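Local coordinates for protein ORF 37 (Human herpesvirus 8 type M, PDB 3POV) that processes non-linear or branched viral DNA as a nuclease with endonuclease and exonuclease activity on double- and single-stranded substrates, at residues A[290-295]-A[305-310]; A[341-346]-A[360-365]; A[403-408]-A[441-446]. All coordinates share one frame; numbering follows the deposited sequence.

Contact 1 of 3, residues A[290-295]-A[305-310]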
loop_
_atom_site.group_PDB
_atom_site.type_symbol
_atom_site.label_atom_id
_atom_site.label_comp_id
_atom_site.label_asym_id
_atom_site.label_seq_id
_atom_site.Cartn_x
_atom_site.Cartn_y
_atom_site.Cartn_z
ATOM N N ALA A 290 10.237 -11.066 -15.115
ATOM C CA ALA A 290 9.094 -10.618 -14.337
ATOM C C ALA A 290 7.898 -11.544 -14.541
ATOM O O ALA A 290 6.889 -11.433 -13.843
ATOM C CB ALA A 290 8.727 -9.200 -14.725
ATOM N N VAL A 291 8.028 -12.456 -15.502
ATOM C CA VAL A 291 6.963 -13.382 -15.859
ATOM C C VAL A 291 7.439 -14.823 -15.726
ATOM O O VAL A 291 8.530 -15.176 -16.180
ATOM C CB VAL A 291 6.495 -13.161 -17.309
ATOM C CG1 VAL A 291 5.447 -14.194 -17.694
ATOM C CG2 VAL A 291 5.961 -11.748 -17.493
ATOM N N GLU A 292 6.612 -15.659 -15.110
ATOM C CA GLU A 292 6.938 -17.065 -14.928
ATOM C C GLU A 292 5.851 -17.941 -15.524
ATOM O O GLU A 292 4.663 -17.675 -15.342
ATOM C CB GLU A 292 7.100 -17.385 -13.444
ATOM C CG GLU A 292 7.346 -18.854 -13.144
ATOM C CD GLU A 292 7.337 -19.149 -11.656
ATOM O OE1 GLU A 292 6.261 -19.038 -11.039
ATOM O OE2 GLU A 292 8.404 -19.494 -11.101
ATOM N N TYR A 293 6.261 -18.984 -16.240
ATOM C CA TYR A 293 5.311 -19.939 -16.796
ATOM C C TYR A 293 4.921 -20.980 -15.756
ATOM O O TYR A 293 5.774 -21.683 -15.215
ATOM C CB TYR A 293 5.876 -20.633 -18.037
ATOM C CG TYR A 293 5.063 -21.840 -18.452
ATOM C CD1 TYR A 293 3.916 -21.695 -19.219
ATOM C CD2 TYR A 293 5.430 -23.119 -18.057
ATOM C CE1 TYR A 293 3.164 -22.790 -19.590
ATOM C CE2 TYR A 293 4.685 -24.220 -18.425
ATOM C CZ TYR A 293 3.553 -24.051 -19.192
ATOM O OH TYR A 293 2.803 -25.142 -19.565
ATOM N N VAL A 294 3.627 -21.071 -15.477
ATOM C CA VAL A 294 3.124 -22.023 -14.495
ATOM C C VAL A 294 2.228 -23.047 -15.180
ATOM O O VAL A 294 1.114 -22.725 -15.588
ATOM C CB VAL A 294 2.331 -21.311 -13.385
ATOM C CG1 VAL A 294 1.920 -22.298 -12.317
ATOM C CG2 VAL A 294 3.161 -20.180 -12.784
ATOM N N GLY A 295 2.724 -24.274 -15.315
ATOM C CA GLY A 295 1.985 -25.332 -15.984
ATOM C C GLY A 295 0.834 -25.884 -15.163
ATOM O O GLY A 295 0.491 -25.344 -14.106
ATOM N N TYR A 305 5.891 -10.995 -9.919
ATOM C CA TYR A 305 4.460 -10.749 -9.749
ATOM C C TYR A 305 3.566 -11.115 -10.943
ATOM O O TYR A 305 2.347 -10.930 -10.881
ATOM C CB TYR A 305 4.220 -9.291 -9.341
ATOM C CG TYR A 305 4.054 -8.342 -10.507
ATOM C CD1 TYR A 305 2.789 -7.982 -10.959
ATOM C CD2 TYR A 305 5.158 -7.803 -11.152
ATOM C CE1 TYR A 305 2.632 -7.116 -12.022
ATOM C CE2 TYR A 305 5.007 -6.940 -12.215
ATOM C CZ TYR A 305 3.741 -6.599 -12.645
ATOM O OH TYR A 305 3.589 -5.739 -13.704
ATOM N N LEU A 306 4.150 -11.632 -12.018
ATOM C CA LEU A 306 3.349 -12.025 -13.180
ATOM C C LEU A 306 3.519 -13.496 -13.553
ATOM O O LEU A 306 4.639 -14.002 -13.622
ATOM C CB LEU A 306 3.662 -11.147 -14.394
ATOM C CG LEU A 306 3.138 -9.710 -14.395
ATOM C CD1 LEU A 306 3.547 -9.005 -15.683
ATOM C CD2 LEU A 306 1.624 -9.680 -14.223
ATOM N N VAL A 307 2.400 -14.175 -13.792
ATOM C CA VAL A 307 2.426 -15.558 -14.258
ATOM C C VAL A 307 1.721 -15.731 -15.608
ATOM O O VAL A 307 0.897 -14.906 -16.014
ATOM C CB VAL A 307 1.806 -16.531 -13.228
ATOM C CG1 VAL A 307 2.671 -16.600 -11.977
ATOM C CG2 VAL A 307 0.375 -16.117 -12.879
ATOM N N ALA A 308 2.069 -16.810 -16.301
ATOM C CA ALA A 308 1.388 -17.202 -17.522
ATOM C C ALA A 308 1.019 -18.674 -17.408
ATOM O O ALA A 308 1.830 -19.485 -16.959
ATOM C CB ALA A 308 2.278 -16.968 -18.718
ATOM N N TYR A 309 -0.204 -19.015 -17.800
ATOM C CA TYR A 309 -0.680 -20.392 -17.700
ATOM C C TYR A 309 -0.698 -21.083 -19.057
ATOM O O TYR A 309 -0.761 -22.308 -19.135
ATOM C CB TYR A 309 -2.066 -20.442 -17.044
ATOM C CG TYR A 309 -2.066 -19.870 -15.648
ATOM C CD1 TYR A 309 -1.469 -20.557 -14.602
ATOM C CD2 TYR A 309 -2.638 -18.634 -15.379
ATOM C CE1 TYR A 309 -1.450 -20.038 -13.326
ATOM C CE2 TYR A 309 -2.623 -18.106 -14.105
ATOM C CZ TYR A 309 -2.029 -18.813 -13.081
ATOM O OH TYR A 309 -2.006 -18.294 -11.812
ATOM N N ASP A 310 -0.639 -20.293 -20.124
ATOM C CA ASP A 310 -0.674 -20.839 -21.472
ATOM C C ASP A 310 0.730 -21.242 -21.914
ATOM O O ASP A 310 1.678 -20.466 -21.798
ATOM C CB ASP A 310 -1.276 -19.822 -22.441
ATOM C CG ASP A 310 -1.652 -20.439 -23.772
ATOM O OD1 ASP A 310 -1.523 -21.673 -23.914
ATOM O OD2 ASP A 310 -2.080 -19.692 -24.677
#
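Val291, Glu292 and Tyr293 pair with Leu306, Val307 and Ala308 as two short parallel strands, which form the outermost pairing at one margin of the nine-stranded mixed sheet in this PD-(D/E)XK-clan nuclease. Their axes diverge by 31°.

Backbone bonds come first. Leu306 O accepts Glu292 N at 3.0 Å, and Glu292 O in turn accepts Ala308 N at 2.9 Å, so Glu292 is held through both its N-H and its C=O. The last bond, Val294 N to Ala308 O at 2.8 Å, is the straightest, with an N-H...O angle of 174°. At the other end, Leu306 N reaches Ala290 O only weakly.

The apolar contacts fall on two faces. With Val291 and Leu306, CG2 of the valine meets CB of the leucine at 3.9 Å; Leu367 of strand 359-369 lies against Val291 and Ala308 on that side. On the other face, Val294 and Val307 cross, CG2 of the first 3.7 Å from CG1 of the second, while the Tyr309 ring runs alongside Val294, its CE1 4.0 Å from Val294 CB.

The polar end of Glu292 turns to partners elsewhere: OE2 bonds to Ser301 OG and makes a salt bridge with Lys320, and the side chain packs on a phosphate of the bound DNA. This brings the margin of the sheet up to the bound DNA.

Tyr293 reaches beyond the paired residues. With its CG anti to the backbone N (chi1 167°), the ring reaches past the end of strand 306-308, and Asp310 O lies at its edge, 3.5 Å from Tyr293 CE1.

Contact 2 of 3, residues A[341-346]-A[360-365]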
loop_
_atom_site.group_PDB
_atom_site.type_symbol
_atom_site.label_atom_id
_atom_site.label_comp_id
_atom_site.label_asym_id
_atom_site.label_seq_id
_atom_site.Cartn_x
_atom_site.Cartn_y
_atom_site.Cartn_z
ATOM N N GLU A 341 -7.382 -10.555 -18.837
ATOM C CA GLU A 341 -5.990 -10.354 -19.230
ATOM C C GLU A 341 -5.478 -8.950 -18.906
ATOM O O GLU A 341 -6.261 -8.010 -18.744
ATOM C CB GLU A 341 -5.816 -10.637 -20.724
ATOM C CG GLU A 341 -6.301 -12.007 -21.157
ATOM C CD GLU A 341 -6.106 -12.251 -22.641
ATOM O OE1 GLU A 341 -5.497 -11.388 -23.310
ATOM O OE2 GLU A 341 -6.556 -13.306 -23.138
ATOM N N SER A 342 -4.154 -8.821 -18.821
ATOM C CA SER A 342 -3.510 -7.535 -18.590
ATOM C C SER A 342 -3.605 -6.657 -19.828
ATOM O O SER A 342 -3.911 -7.136 -20.917
ATOM C CB SER A 342 -2.034 -7.729 -18.241
ATOM O OG SER A 342 -1.861 -8.435 -17.030
ATOM N N ASP A 343 -3.343 -5.366 -19.651
ATOM C CA ASP A 343 -3.168 -4.450 -20.768
ATOM C C ASP A 343 -1.720 -3.989 -20.812
ATOM O O ASP A 343 -1.200 -3.437 -19.840
ATOM C CB ASP A 343 -4.089 -3.238 -20.636
ATOM C CG ASP A 343 -5.550 -3.600 -20.786
ATOM O OD1 ASP A 343 -5.970 -3.914 -21.920
ATOM O OD2 ASP A 343 -6.279 -3.567 -19.770
ATOM N N VAL A 344 -1.067 -4.229 -21.942
ATOM C CA VAL A 344 0.330 -3.841 -22.124
ATOM C C VAL A 344 0.432 -2.552 -22.938
ATOM O O VAL A 344 -0.080 -2.469 -24.050
ATOM C CB VAL A 344 1.124 -4.953 -22.838
ATOM C CG1 VAL A 344 2.604 -4.614 -22.867
ATOM C CG2 VAL A 344 0.895 -6.293 -22.152
ATOM N N TYR A 345 1.092 -1.547 -22.379
ATOM C CA TYR A 345 1.294 -0.288 -23.087
ATOM C C TYR A 345 2.761 -0.062 -23.423
ATOM O O TYR A 345 3.584 0.161 -22.539
ATOM C CB TYR A 345 0.780 0.898 -22.267
ATOM C CG TYR A 345 -0.683 0.815 -21.923
ATOM C CD1 TYR A 345 -1.638 1.436 -22.715
ATOM C CD2 TYR A 345 -1.110 0.109 -20.809
ATOM C CE1 TYR A 345 -2.982 1.356 -22.406
ATOM C CE2 TYR A 345 -2.447 0.023 -20.490
ATOM C CZ TYR A 345 -3.380 0.649 -21.290
ATOM O OH TYR A 345 -4.715 0.565 -20.968
ATOM N N VAL A 346 3.079 -0.123 -24.709
ATOM C CA VAL A 346 4.399 0.251 -25.186
ATOM C C VAL A 346 4.436 1.767 -25.315
ATOM O O VAL A 346 3.630 2.357 -26.034
ATOM C CB VAL A 346 4.714 -0.396 -26.557
ATOM C CG1 VAL A 346 6.025 0.154 -27.127
ATOM C CG2 VAL A 346 4.774 -1.910 -26.430
ATOM N N LYS A 360 2.450 4.262 -27.726
ATOM C CA LYS A 360 2.734 3.897 -29.105
ATOM C C LYS A 360 1.799 2.777 -29.534
ATOM O O LYS A 360 1.240 2.808 -30.633
ATOM C CB LYS A 360 4.189 3.460 -29.277
ATOM C CG LYS A 360 4.567 3.195 -30.732
ATOM C CD LYS A 360 5.993 2.688 -30.867
ATOM C CE LYS A 360 6.362 2.485 -32.332
ATOM N NZ LYS A 360 5.438 1.533 -33.010
ATOM N N ALA A 361 1.632 1.790 -28.658
ATOM C CA ALA A 361 0.734 0.673 -28.917
ATOM C C ALA A 361 0.178 0.093 -27.623
ATOM O O ALA A 361 0.836 0.114 -26.583
ATOM C CB ALA A 361 1.443 -0.402 -29.711
ATOM N N ARG A 362 -1.041 -0.426 -27.701
ATOM C CA ARG A 362 -1.705 -1.038 -26.561
ATOM C C ARG A 362 -2.279 -2.381 -26.976
ATOM O O ARG A 362 -3.058 -2.462 -27.923
ATOM C CB ARG A 362 -2.836 -0.141 -26.062
ATOM C CG ARG A 362 -3.792 -0.839 -25.112
ATOM C CD ARG A 362 -5.243 -0.500 -25.433
ATOM N NE ARG A 362 -5.827 0.424 -24.463
ATOM C CZ ARG A 362 -6.495 0.044 -23.378
ATOM N NH1 ARG A 362 -6.997 0.949 -22.549
ATOM N NH2 ARG A 362 -6.661 -1.247 -23.120
ATOM N N PHE A 363 -1.892 -3.439 -26.278
ATOM C CA PHE A 363 -2.453 -4.751 -26.566
ATOM C C PHE A 363 -2.676 -5.552 -25.295
ATOM O O PHE A 363 -2.052 -5.299 -24.265
ATOM C CB PHE A 363 -1.570 -5.529 -27.545
ATOM C CG PHE A 363 -0.157 -5.728 -27.068
ATOM C CD1 PHE A 363 0.241 -6.934 -26.507
ATOM C CD2 PHE A 363 0.776 -4.711 -27.185
ATOM C CE1 PHE A 363 1.544 -7.117 -26.072
ATOM C CE2 PHE A 363 2.079 -4.887 -26.748
ATOM C CZ PHE A 363 2.463 -6.093 -26.191
ATOM N N LYS A 364 -3.579 -6.519 -25.372
ATOM C CA LYS A 364 -3.855 -7.374 -24.237
ATOM C C LYS A 364 -2.882 -8.545 -24.214
ATOM O O LYS A 364 -2.296 -8.902 -25.237
ATOM C CB LYS A 364 -5.301 -7.864 -24.286
ATOM C CG LYS A 364 -6.316 -6.736 -24.444
ATOM C CD LYS A 364 -7.663 -7.103 -23.844
ATOM C CE LYS A 364 -7.682 -6.877 -22.338
ATOM N NZ LYS A 364 -8.013 -5.467 -21.985
ATOM N N ALA A 365 -2.699 -9.128 -23.034
ATOM C CA ALA A 365 -1.839 -10.293 -22.888
ATOM C C ALA A 365 -2.365 -11.208 -21.790
ATOM O O ALA A 365 -2.763 -10.741 -20.724
ATOM C CB ALA A 365 -0.401 -9.871 -22.592
#
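From Ser342 opposite Ala365 to Val346 opposite Ala361, the two strands of this beta hairpin run antiparallel, their axes at 150°, with Val344 and Phe363 as the central hydrogen-bonded pair (Val344 N to Phe363 O 2.7 Å). At the far end is a classic beta bulge: Lys360 and Ala361 both face Val346, whose O takes Lys360 N at 2.8 Å and, weakly, Ala361 N.

One face is polar, with a salt-bridge network of Asp343, Arg362 and Lys364. Lys364 NZ bonds to Asp343 OD1 at 2.6 Å, from the syn side; Arg362 NH2 makes a second salt bridge to Asp343 OD1 at 3.0 Å, with that oxygen at the guanidinium edge. Two cations on a single oxygen would probably favour the ionised acid. Tyr345 CZ and OH lie over one face of the Arg362 guanidinium, but the planes stand 69° apart, so this is not a parallel stack.

The opposite face is largely apolar; the exception is Ser342, whose OG bonds to Thr442 OG1. Phe363 CG sits between the backbone N and carbonyl carbon (chi1 58°), which swings the ring across Val344: Val344 CB stands over the face of the Phe363 ring in a CH-pi contact, 3.9 Å from its centroid. Val346 CG2 lies at the ring edge, 4.0 Å from Phe363 CE2.

Leu279 of helix 276-283 packs on Val344 and Phe363, and Pro274 on Phe363 and Ala361. Strand 435-443 borders strand 342-347, and strand 359-369 continues the sheet toward strand 306-308.

Contact 3 of 3, residues A[403-408]-A[441-446]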
loop_
_atom_site.group_PDB
_atom_site.type_symbol
_atom_site.label_atom_id
_atom_site.label_comp_id
_atom_site.label_asym_id
_atom_site.label_seq_id
_atom_site.Cartn_x
_atom_site.Cartn_y
_atom_site.Cartn_z
ATOM N N LYS A 403 -12.960 -1.602 -8.885
ATOM C CA LYS A 403 -12.056 -2.451 -9.658
ATOM C C LYS A 403 -10.612 -2.211 -9.225
ATOM O O LYS A 403 -10.193 -1.067 -9.053
ATOM C CB LYS A 403 -12.204 -2.161 -11.152
ATOM C CG LYS A 403 -12.718 -3.328 -11.976
ATOM C CD LYS A 403 -14.142 -3.686 -11.602
ATOM C CE LYS A 403 -14.701 -4.761 -12.520
ATOM N NZ LYS A 403 -16.123 -5.068 -12.193
ATOM N N TYR A 404 -9.851 -3.286 -9.047
ATOM C CA TYR A 404 -8.454 -3.159 -8.629
ATOM C C TYR A 404 -7.459 -3.623 -9.697
ATOM O O TYR A 404 -7.631 -4.678 -10.308
ATOM C CB TYR A 404 -8.216 -3.909 -7.317
ATOM C CG TYR A 404 -8.988 -3.335 -6.151
ATOM C CD1 TYR A 404 -8.436 -2.337 -5.352
ATOM C CD2 TYR A 404 -10.274 -3.782 -5.853
ATOM C CE1 TYR A 404 -9.136 -1.807 -4.288
ATOM C CE2 TYR A 404 -10.984 -3.256 -4.789
ATOM C CZ TYR A 404 -10.412 -2.269 -4.008
ATOM O OH TYR A 404 -11.113 -1.741 -2.948
ATOM N N TYR A 405 -6.421 -2.820 -9.916
ATOM C CA TYR A 405 -5.366 -3.165 -10.867
ATOM C C TYR A 405 -3.981 -2.865 -10.304
ATOM O O TYR A 405 -3.797 -1.916 -9.537
ATOM C CB TYR A 405 -5.528 -2.390 -12.179
ATOM C CG TYR A 405 -6.914 -2.413 -12.785
ATOM C CD1 TYR A 405 -7.260 -3.358 -13.742
ATOM C CD2 TYR A 405 -7.870 -1.471 -12.418
ATOM C CE1 TYR A 405 -8.518 -3.373 -14.312
ATOM C CE2 TYR A 405 -9.133 -1.478 -12.982
ATOM C CZ TYR A 405 -9.453 -2.431 -13.929
ATOM O OH TYR A 405 -10.711 -2.447 -14.494
ATOM N N ILE A 406 -3.006 -3.672 -10.703
ATOM C CA ILE A 406 -1.604 -3.337 -10.479
ATOM C C ILE A 406 -1.054 -2.625 -11.715
ATOM O O ILE A 406 -1.063 -3.173 -12.818
ATOM C CB ILE A 406 -0.752 -4.584 -10.187
ATOM C CG1 ILE A 406 -1.099 -5.150 -8.811
ATOM C CG2 ILE A 406 0.731 -4.248 -10.264
ATOM C CD1 ILE A 406 -0.630 -6.575 -8.613
ATOM N N ALA A 407 -0.610 -1.387 -11.532
ATOM C CA ALA A 407 0.007 -0.641 -12.616
ATOM C C ALA A 407 1.516 -0.612 -12.402
ATOM O O ALA A 407 2.001 -0.023 -11.433
ATOM C CB ALA A 407 -0.554 0.769 -12.684
ATOM N N THR A 408 2.254 -1.267 -13.296
ATOM C CA THR A 408 3.704 -1.334 -13.169
ATOM C C THR A 408 4.414 -0.663 -14.337
ATOM O O THR A 408 4.151 -0.963 -15.506
ATOM C CB THR A 408 4.190 -2.781 -13.046
ATOM O OG1 THR A 408 3.532 -3.407 -11.939
ATOM C CG2 THR A 408 5.697 -2.818 -12.818
ATOM N N VAL A 441 -0.823 -2.854 -17.037
ATOM C CA VAL A 441 -1.936 -2.836 -16.099
ATOM C C VAL A 441 -2.550 -4.224 -15.961
ATOM O O VAL A 441 -3.036 -4.795 -16.937
ATOM C CB VAL A 441 -3.027 -1.852 -16.541
ATOM C CG1 VAL A 441 -4.190 -1.876 -15.554
ATOM C CG2 VAL A 441 -2.458 -0.446 -16.666
ATOM N N THR A 442 -2.536 -4.755 -14.742
ATOM C CA THR A 442 -3.025 -6.108 -14.474
ATOM C C THR A 442 -4.151 -6.140 -13.426
ATOM O O THR A 442 -3.963 -5.717 -12.281
ATOM C CB THR A 442 -1.873 -7.017 -13.997
ATOM O OG1 THR A 442 -0.821 -6.995 -14.964
ATOM C CG2 THR A 442 -2.347 -8.449 -13.805
ATOM N N PRO A 443 -5.326 -6.659 -13.815
ATOM C CA PRO A 443 -6.448 -6.747 -12.872
ATOM C C PRO A 443 -6.156 -7.721 -11.737
ATOM O O PRO A 443 -5.354 -8.645 -11.915
ATOM C CB PRO A 443 -7.592 -7.280 -13.738
ATOM C CG PRO A 443 -6.915 -8.003 -14.847
ATOM C CD PRO A 443 -5.669 -7.214 -15.134
ATOM N N VAL A 444 -6.792 -7.502 -10.587
ATOM C CA VAL A 444 -6.669 -8.406 -9.444
ATOM C C VAL A 444 -8.038 -8.703 -8.812
ATOM O O VAL A 444 -8.822 -7.789 -8.551
ATOM C CB VAL A 444 -5.734 -7.838 -8.360
ATOM C CG1 VAL A 444 -5.248 -8.954 -7.460
ATOM C CG2 VAL A 444 -4.553 -7.128 -8.991
ATOM N N TYR A 445 -8.315 -9.980 -8.565
ATOM C CA TYR A 445 -9.590 -10.396 -7.976
ATOM C C TYR A 445 -9.383 -11.178 -6.677
ATOM O O TYR A 445 -8.396 -11.899 -6.523
ATOM C CB TYR A 445 -10.416 -11.207 -8.978
ATOM C CG TYR A 445 -10.739 -10.448 -10.250
ATOM C CD1 TYR A 445 -11.810 -9.564 -10.304
ATOM C CD2 TYR A 445 -9.968 -10.614 -11.398
ATOM C CE1 TYR A 445 -12.108 -8.867 -11.464
ATOM C CE2 TYR A 445 -10.260 -9.924 -12.562
ATOM C CZ TYR A 445 -11.330 -9.051 -12.591
ATOM O OH TYR A 445 -11.616 -8.363 -13.751
ATOM N N PHE A 446 -10.312 -11.025 -5.739
ATOM C CA PHE A 446 -10.138 -11.591 -4.404
ATOM C C PHE A 446 -11.325 -12.440 -3.951
ATOM O O PHE A 446 -12.376 -11.908 -3.590
ATOM C CB PHE A 446 -9.884 -10.474 -3.390
ATOM C CG PHE A 446 -8.857 -9.473 -3.835
ATOM C CD1 PHE A 446 -7.510 -9.795 -3.832
ATOM C CD2 PHE A 446 -9.239 -8.208 -4.251
ATOM C CE1 PHE A 446 -6.564 -8.875 -4.242
ATOM C CE2 PHE A 446 -8.296 -7.283 -4.662
ATOM C CZ PHE A 446 -6.958 -7.617 -4.656
HETATM O O HOH W 1 -10.754 -5.783 -9.238
HETATM O O HOH W 2 -11.257 -5.493 -14.599
HETATM O O HOH W 3 1.128 -5.142 -14.135
#
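The Tyr405 ring turns its edge to the backbone at Thr442 C and reaches obliquely to Pro443, CD1 lying 3.6 Å from Pro443 CA; beyond the two segments it meets the Tyr245 ring, their planes about 25° apart. Beyond Pro443, Tyr404 CD2 approaches the edge of the Phe446 ring, 4.2 Å from Phe446 CE2, and the two side chains cross at about a right angle. Tyr405 CB packs on Val441 CG1. On the other face, Ile406 CD1 touches Val444 CG2.

Direct antiparallel backbone bonds join strand 403-412 to strand 435-443. Ile406 N gives to Thr442 O at 2.8 Å and Thr442 N returns to Ile406 O at 2.9 Å. Val444 N reaches Tyr404 O at 3.0 Å. On its other side strand 403-412 is bonded through Tyr405 and Ala407 to Glu246, a magnesium ligand.

Two waters join in. One accepts from Tyr404 N (2.7 Å) and donates to Val444 O (2.9 Å), replacing the direct return bond between these residues. Another donates to Ile406 O and bonds to Thr442 OG1, which also bonds to Ser342 OG.

The polar groups are thus met in three ways: Pro443 occupies a non-hydrogen-bonded position, where its lack of an N-H costs nothing toward Tyr405; Ile406 O has a second donor in water besides Thr442 N; and Tyr404 and Val444 are linked by one direct bond and one water bridge.

The contacts come in series along the chain, contact 1 before contact 2 before contact 3, and all lie in one mixed sheet, with centres 14 to 16 Å apart. Contact 1 is at the margin, contact 2 inward of it through neighbouring strands 306-308 and 359-369, and contact 3 follows through strands 342-347 and 435-443, where Asp343 N lies 2.8 Å from Val441 O. Contacts 1 and 3 also meet directly, Tyr305 packing on Ile406 and reaching Thr408 OG1 in a weak hydrogen bond. The sheet thus spans from a margin beside the bound DNA to strand 243-250, which carries magnesium ligands Glu246 and Ile247.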